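Local structure of endoglucanase E (Clostridium thermocellum, 2WAO) at residues D130-A135 with L221-F226; R123-I128 with V216-L221. The protein probably removes acetyl groups from plant cell wall polysaccharides through this esterase domain, whose active site also binds cellulose chains. One frame throughout, in Å; residues are numbered along the deposited sequence.

Contact 1 (D130-A135 with L221-F226). With BGC (beta-D-glucopyranose), chain B; FMT (formic acid), chain C.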
loop_
_atom_site.group_PDB
_atom_site.type_symbol
_atom_site.label_atom_id
_atom_site.label_comp_id
_atom_site.label_asym_id
_atom_site.label_seq_id
_atom_site.Cartn_x
_atom_site.Cartn_y
_atom_site.Cartn_z
ATOM N N ASP A 130 2.296 1.128 7.786
ATOM C CA ASP A 130 1.326 1.812 8.671
ATOM C C ASP A 130 0.775 3.013 7.895
ATOM O O ASP A 130 0.562 2.924 6.665
ATOM C CB ASP A 130 2.021 2.160 10.009
ATOM C CG ASP A 130 3.352 3.002 9.810
ATOM O OD1 ASP A 130 3.519 3.715 8.746
ATOM O OD2 ASP A 130 4.215 2.985 10.720
ATOM N N SER A 131 0.577 4.150 8.566
ATOM C CA SER A 131 -0.065 5.305 7.938
ATOM C C SER A 131 0.743 5.851 6.786
ATOM O O SER A 131 0.185 6.359 5.841
ATOM C CB SER A 131 -0.262 6.438 8.947
ATOM O OG SER A 131 -0.991 5.978 10.075
ATOM N N ILE A 132 2.085 5.755 6.899
ATOM C CA ILE A 132 2.989 6.295 5.906
ATOM C C ILE A 132 2.756 5.518 4.597
ATOM O O ILE A 132 2.637 6.118 3.533
ATOM C CB ILE A 132 4.466 6.187 6.371
ATOM C CG1 ILE A 132 4.673 7.033 7.656
ATOM C CG2 ILE A 132 5.405 6.778 5.236
ATOM C CD1 ILE A 132 5.923 6.647 8.443
ATOM N N THR A 133 2.629 4.194 4.676
ATOM C CA THR A 133 2.411 3.427 3.422
ATOM C C THR A 133 1.007 3.462 2.879
ATOM O O THR A 133 0.794 3.409 1.667
ATOM C CB THR A 133 3.261 2.085 3.287
ATOM O OG1 THR A 133 2.570 0.951 2.711
ATOM C CG2 THR A 133 4.154 1.837 4.343
ATOM N N CYS A 134 0.059 3.709 3.764
ATOM C CA CYS A 134 -1.333 4.088 3.384
ATOM C C CYS A 134 -1.417 5.460 2.671
ATOM O O CYS A 134 -2.437 5.755 2.032
ATOM C CB CYS A 134 -2.217 4.124 4.654
ATOM S SG CYS A 134 -2.550 2.466 5.317
ATOM N N ALA A 135 -0.374 6.289 2.813
ATOM C CA ALA A 135 -0.362 7.681 2.325
ATOM C C ALA A 135 -1.465 8.515 3.023
ATOM O O ALA A 135 -2.030 9.419 2.391
ATOM C CB ALA A 135 -0.546 7.767 0.801
ATOM N N LEU A 221 7.733 -0.018 9.473
ATOM C CA LEU A 221 6.977 -0.127 10.698
ATOM C C LEU A 221 7.845 0.393 11.834
ATOM O O LEU A 221 9.069 0.304 11.773
ATOM C CB LEU A 221 6.618 -1.586 10.978
ATOM C CG LEU A 221 5.599 -2.228 10.035
ATOM C CD1 LEU A 221 5.665 -3.766 10.347
ATOM C CD2 LEU A 221 4.217 -1.604 10.311
ATOM N N GLY A 222 7.187 0.869 12.881
ATOM C CA GLY A 222 7.876 1.218 14.115
ATOM C C GLY A 222 7.581 2.653 14.460
ATOM O O GLY A 222 7.805 3.053 15.598
ATOM N N THR A 223 7.049 3.444 13.519
ATOM C CA THR A 223 6.615 4.817 13.891
ATOM C C THR A 223 5.662 4.843 15.092
ATOM O O THR A 223 5.839 5.638 16.043
ATOM C CB THR A 223 5.964 5.601 12.686
ATOM O OG1 THR A 223 6.927 5.678 11.635
ATOM C CG2 THR A 223 5.609 7.044 13.077
ATOM N N ASN A 224 4.708 3.923 15.098
ATOM C CA ASN A 224 3.712 3.934 16.170
ATOM C C ASN A 224 4.288 3.337 17.446
ATOM O O ASN A 224 3.763 3.564 18.522
ATOM C CB ASN A 224 2.400 3.266 15.684
ATOM C CG ASN A 224 1.781 4.057 14.602
ATOM O OD1 ASN A 224 1.711 3.611 13.423
ATOM N ND2 ASN A 224 1.481 5.298 14.914
ATOM N N ASP A 225 5.360 2.560 17.315
ATOM C CA ASP A 225 6.073 2.012 18.489
ATOM C C ASP A 225 6.940 3.052 19.231
ATOM O O ASP A 225 7.361 2.792 20.350
ATOM C CB ASP A 225 6.923 0.816 18.081
ATOM C CG ASP A 225 6.047 -0.346 17.545
ATOM O OD1 ASP A 225 5.493 -1.090 18.384
ATOM O OD2 ASP A 225 5.889 -0.502 16.304
ATOM N N PHE A 226 7.232 4.188 18.586
ATOM C CA PHE A 226 8.110 5.223 19.188
ATOM C C PHE A 226 7.578 6.636 19.118
ATOM O O PHE A 226 8.293 7.567 19.514
ATOM C CB PHE A 226 9.557 5.155 18.577
ATOM C CG PHE A 226 10.214 3.868 18.827
ATOM C CD1 PHE A 226 10.904 3.646 20.050
ATOM C CD2 PHE A 226 10.088 2.811 17.894
ATOM C CE1 PHE A 226 11.461 2.434 20.356
ATOM C CE2 PHE A 226 10.651 1.556 18.201
ATOM C CZ PHE A 226 11.345 1.370 19.424
HETATM C C2 BGC B . -3.085 11.257 14.590
HETATM C C3 BGC B . -3.961 10.056 14.918
HETATM C C4 BGC B . -3.597 8.885 13.998
HETATM C C5 BGC B . -2.084 8.602 14.127
HETATM C C6 BGC B . -1.576 7.388 13.323
HETATM C C1 BGC B . -1.615 10.857 14.654
HETATM O O2 BGC B . -3.405 12.331 15.480
HETATM O O3 BGC B . -5.340 10.406 14.740
HETATM O O4 BGC B . -4.281 7.885 14.570
HETATM O O5 BGC B . -1.369 9.782 13.767
HETATM O O6 BGC B . -1.837 7.609 11.949
HETATM C C FMT C . 1.976 5.214 11.356
HETATM O O1 FMT C . 0.790 5.418 11.659
HETATM O O2 FMT C . 2.760 6.003 10.811
HETATM O O HOH W 1 6.678 3.278 10.475
HETATM O O HOH W 2 4.385 1.725 13.014
#
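Asp130 points its side chain at the turn that begins with Leu221, Gly222 and Thr223. Its CB lies 4.4 Å from CD2 of Leu221 and on another side meets the end of Asn224. With CG set between the backbone N and the carbonyl carbon (chi1 54°), the carboxylate divides its work. Its face is turned to a formate, whose carbon stands over CG at 3.0 Å with its own plane strongly tilted. Probably from the crystallisation liquor, this formate crowds Asn224 and Ser131, so its exact position is doubtful. OD1 turns back to the chain and accepts from Ile132 N at 3.1 Å, making Asp130 the N-cap of helix 131-134. OD2 points to the other segment, 3.7 Å from Thr223 CB; one water is hydrogen-bonded to it at 2.5 Å and accepts from Thr223 N, while a second, at 2.6 Å from OD2, accepts from the amides of Gly222 and Asn224. An acid thus suits both helix starts, gripping one directly and the other through water. Asp130-Ser131 belongs to the GDS motif of the SGNH hydrolases, and Gly222-Thr223-Asn224-Asp225 matches their GxND block. Ser131 therefore occupies the position of the family nucleophile; in one of its two conformers OG accepts from O6 of a bound glucose at 2.6 Å, and His310 binds that sugar too. The backbone N of Ser131 gives the formate a weak bond, and Gly177 N also binds it, consistent with an oxyanion-hole site. Gly222 has a phi of 124°, where any CB would collide with the carbonyl O of Leu221, so glycine suits it. Ile132 and Thr223 cross at about a right angle, CD1 meeting OG1 at 3.5 Å, while the Asp225 carboxylate accepts from the Leu180 and Thr181 amides.

Contact 2 (R123-I128 with V216-L221)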
loop_
_atom_site.group_PDB
_atom_site.type_symbol
_atom_site.label_atom_id
_atom_site.label_comp_id
_atom_site.label_asym_id
_atom_site.label_seq_id
_atom_site.Cartn_x
_atom_site.Cartn_y
_atom_site.Cartn_z
ATOM N N ARG A 123 7.595 -8.507 -12.193
ATOM C CA ARG A 123 8.194 -7.944 -10.973
ATOM C C ARG A 123 7.072 -7.667 -10.012
ATOM O O ARG A 123 6.016 -7.097 -10.392
ATOM C CB ARG A 123 8.950 -6.649 -11.281
ATOM C CG ARG A 123 10.130 -6.888 -12.244
ATOM C CD ARG A 123 10.711 -5.595 -12.624
ATOM N NE ARG A 123 11.992 -5.758 -13.330
ATOM C CZ ARG A 123 12.700 -4.732 -13.797
ATOM N NH1 ARG A 123 12.253 -3.495 -13.659
ATOM N NH2 ARG A 123 13.865 -4.938 -14.414
ATOM N N LYS A 124 7.284 -8.092 -8.774
ATOM C CA LYS A 124 6.230 -8.037 -7.753
ATOM C C LYS A 124 6.849 -7.605 -6.420
ATOM O O LYS A 124 7.902 -8.129 -5.993
ATOM C CB LYS A 124 5.579 -9.396 -7.551
ATOM C CG LYS A 124 4.791 -9.917 -8.749
ATOM C CD LYS A 124 4.406 -11.366 -8.461
ATOM C CE LYS A 124 3.391 -11.889 -9.460
ATOM N NZ LYS A 124 4.109 -12.129 -10.732
ATOM N N ILE A 125 6.152 -6.706 -5.737
ATOM C CA ILE A 125 6.622 -6.172 -4.430
ATOM C C ILE A 125 5.447 -6.298 -3.450
ATOM O O ILE A 125 4.283 -6.134 -3.857
ATOM C CB ILE A 125 7.027 -4.696 -4.553
ATOM C CG1 ILE A 125 7.962 -4.483 -5.739
ATOM C CG2 ILE A 125 7.660 -4.193 -3.239
ATOM C CD1 ILE A 125 8.324 -3.011 -5.988
ATOM N N GLU A 126 5.722 -6.642 -2.193
ATOM C CA GLU A 126 4.715 -6.494 -1.132
ATOM C C GLU A 126 5.282 -5.456 -0.164
ATOM O O GLU A 126 6.438 -5.559 0.280
ATOM C CB GLU A 126 4.476 -7.799 -0.396
ATOM C CG GLU A 126 3.428 -7.702 0.729
ATOM C CD GLU A 126 3.079 -9.067 1.272
ATOM O OE1 GLU A 126 3.975 -9.728 1.799
ATOM O OE2 GLU A 126 1.898 -9.476 1.196
ATOM N N PHE A 127 4.426 -4.503 0.209
ATOM C CA PHE A 127 4.775 -3.498 1.200
ATOM C C PHE A 127 4.001 -3.844 2.453
ATOM O O PHE A 127 2.794 -4.214 2.381
ATOM C CB PHE A 127 4.313 -2.125 0.705
ATOM C CG PHE A 127 5.150 -1.590 -0.411
ATOM C CD1 PHE A 127 6.215 -0.730 -0.115
ATOM C CD2 PHE A 127 4.886 -1.949 -1.742
ATOM C CE1 PHE A 127 7.047 -0.251 -1.137
ATOM C CE2 PHE A 127 5.722 -1.439 -2.786
ATOM C CZ PHE A 127 6.785 -0.612 -2.444
ATOM N N ILE A 128 4.661 -3.724 3.599
ATOM C CA ILE A 128 3.979 -3.962 4.898
ATOM C C ILE A 128 4.189 -2.720 5.738
ATOM O O ILE A 128 5.313 -2.387 6.050
ATOM C CB ILE A 128 4.607 -5.206 5.617
ATOM C CG1 ILE A 128 4.516 -6.444 4.724
ATOM C CG2 ILE A 128 3.901 -5.489 7.004
ATOM C CD1 ILE A 128 5.297 -7.690 5.281
ATOM N N VAL A 216 10.434 -8.837 -3.848
ATOM C CA VAL A 216 10.869 -7.782 -2.926
ATOM C C VAL A 216 9.757 -7.581 -1.905
ATOM O O VAL A 216 8.593 -7.498 -2.286
ATOM C CB VAL A 216 11.038 -6.418 -3.651
ATOM C CG1 VAL A 216 11.458 -5.321 -2.654
ATOM C CG2 VAL A 216 12.122 -6.520 -4.709
ATOM N N VAL A 217 10.141 -7.446 -0.633
ATOM C CA VAL A 217 9.211 -7.045 0.418
ATOM C C VAL A 217 9.847 -5.801 1.065
ATOM O O VAL A 217 11.023 -5.802 1.357
ATOM C CB VAL A 217 8.993 -8.184 1.458
ATOM C CG1 VAL A 217 8.044 -7.740 2.629
ATOM C CG2 VAL A 217 8.421 -9.426 0.759
ATOM N N VAL A 218 9.042 -4.773 1.315
ATOM C CA VAL A 218 9.461 -3.544 1.974
ATOM C C VAL A 218 8.642 -3.420 3.258
ATOM O O VAL A 218 7.398 -3.441 3.225
ATOM C CB VAL A 218 9.243 -2.310 1.027
ATOM C CG1 VAL A 218 9.641 -0.992 1.720
ATOM C CG2 VAL A 218 10.056 -2.467 -0.285
ATOM N N ILE A 219 9.341 -3.235 4.371
ATOM C CA ILE A 219 8.658 -3.125 5.653
ATOM C C ILE A 219 8.910 -1.714 6.160
ATOM O O ILE A 219 10.052 -1.288 6.251
ATOM C CB ILE A 219 9.192 -4.192 6.650
ATOM C CG1 ILE A 219 9.024 -5.624 6.082
ATOM C CG2 ILE A 219 8.461 -4.032 8.012
ATOM C CD1 ILE A 219 9.690 -6.756 6.933
ATOM N N ASN A 220 7.861 -0.996 6.520
ATOM C CA ASN A 220 8.067 0.330 7.127
ATOM C C ASN A 220 7.188 0.418 8.341
ATOM O O ASN A 220 6.039 0.775 8.241
ATOM C CB ASN A 220 7.829 1.500 6.138
ATOM C CG ASN A 220 8.268 2.858 6.737
ATOM O OD1 ASN A 220 8.231 3.055 7.975
ATOM N ND2 ASN A 220 8.694 3.794 5.870
ATOM N N LEU A 221 7.733 -0.018 9.473
ATOM C CA LEU A 221 6.977 -0.127 10.698
ATOM C C LEU A 221 7.845 0.393 11.834
ATOM O O LEU A 221 9.069 0.304 11.773
ATOM C CB LEU A 221 6.618 -1.586 10.978
ATOM C CG LEU A 221 5.599 -2.228 10.035
ATOM C CD1 LEU A 221 5.665 -3.766 10.347
ATOM C CD2 LEU A 221 4.217 -1.604 10.311
#
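Glu126 and Ile128 clasp Val218 by two strong backbone bonds: Glu126 O accepts from Val218 N at 2.9 Å, and Val218 O from Ile128 N at 2.8 Å. Ile128 O goes on to accept from Asn220 N, with an N-H...O angle of 168°. Glu126 N also bonds Val216 O at 3.0 Å, while the first link, Val216 N to Lys124 O, is weak. The two parallel strands, 19° apart in direction, lie inside the five-stranded sheet of the alpha/beta/alpha SGNH fold. On one face the Phe127 ring lies alongside Val218, its CD1 3.6 Å from Val218 CB, and Ile125 CG2 reaches the methyls of Val216 and Val218; helix 313-331 covers Phe127, Val216 and Val218. On the other, Ile128, with CG1 anti to the carbonyl carbon (chi1 -57°), brings CD1 within 3.8 Å of Val217 CG1 beneath helix 233-250. Glu126 shares that face, but its acid is engaged by Arg16, Tyr196 and Tyr251. Beta-branched residues suit these extended backbones and cover both faces with methyls. The chemistry implies a division of labour: peptide groups fix the register, and apolar side chains join the sheet to its helices.

How the contacts relate
Strand 123-128 comes first and leads almost directly into 130-135; some eighty residues later, strand 216-220 runs the same way into 221-226. Contact 2 closes the long excursion between the strands, which includes helix 158-165 and the neighbouring edge strand 168-174, and contact 1 closes nearly the same excursion one step further along each partner. Their segments alternate in the chain, so the two closures cross, and Leu221 belongs to both. Contact 2 holds the middle of the parallel sheet together; contact 1 joins the turns at the C-terminal ends of those strands, where the glycan binds. The two contacts touch where Asp130 OD2 packs 3.8 Å from Asn220 O and Thr133 lies against Phe127 and Asn220.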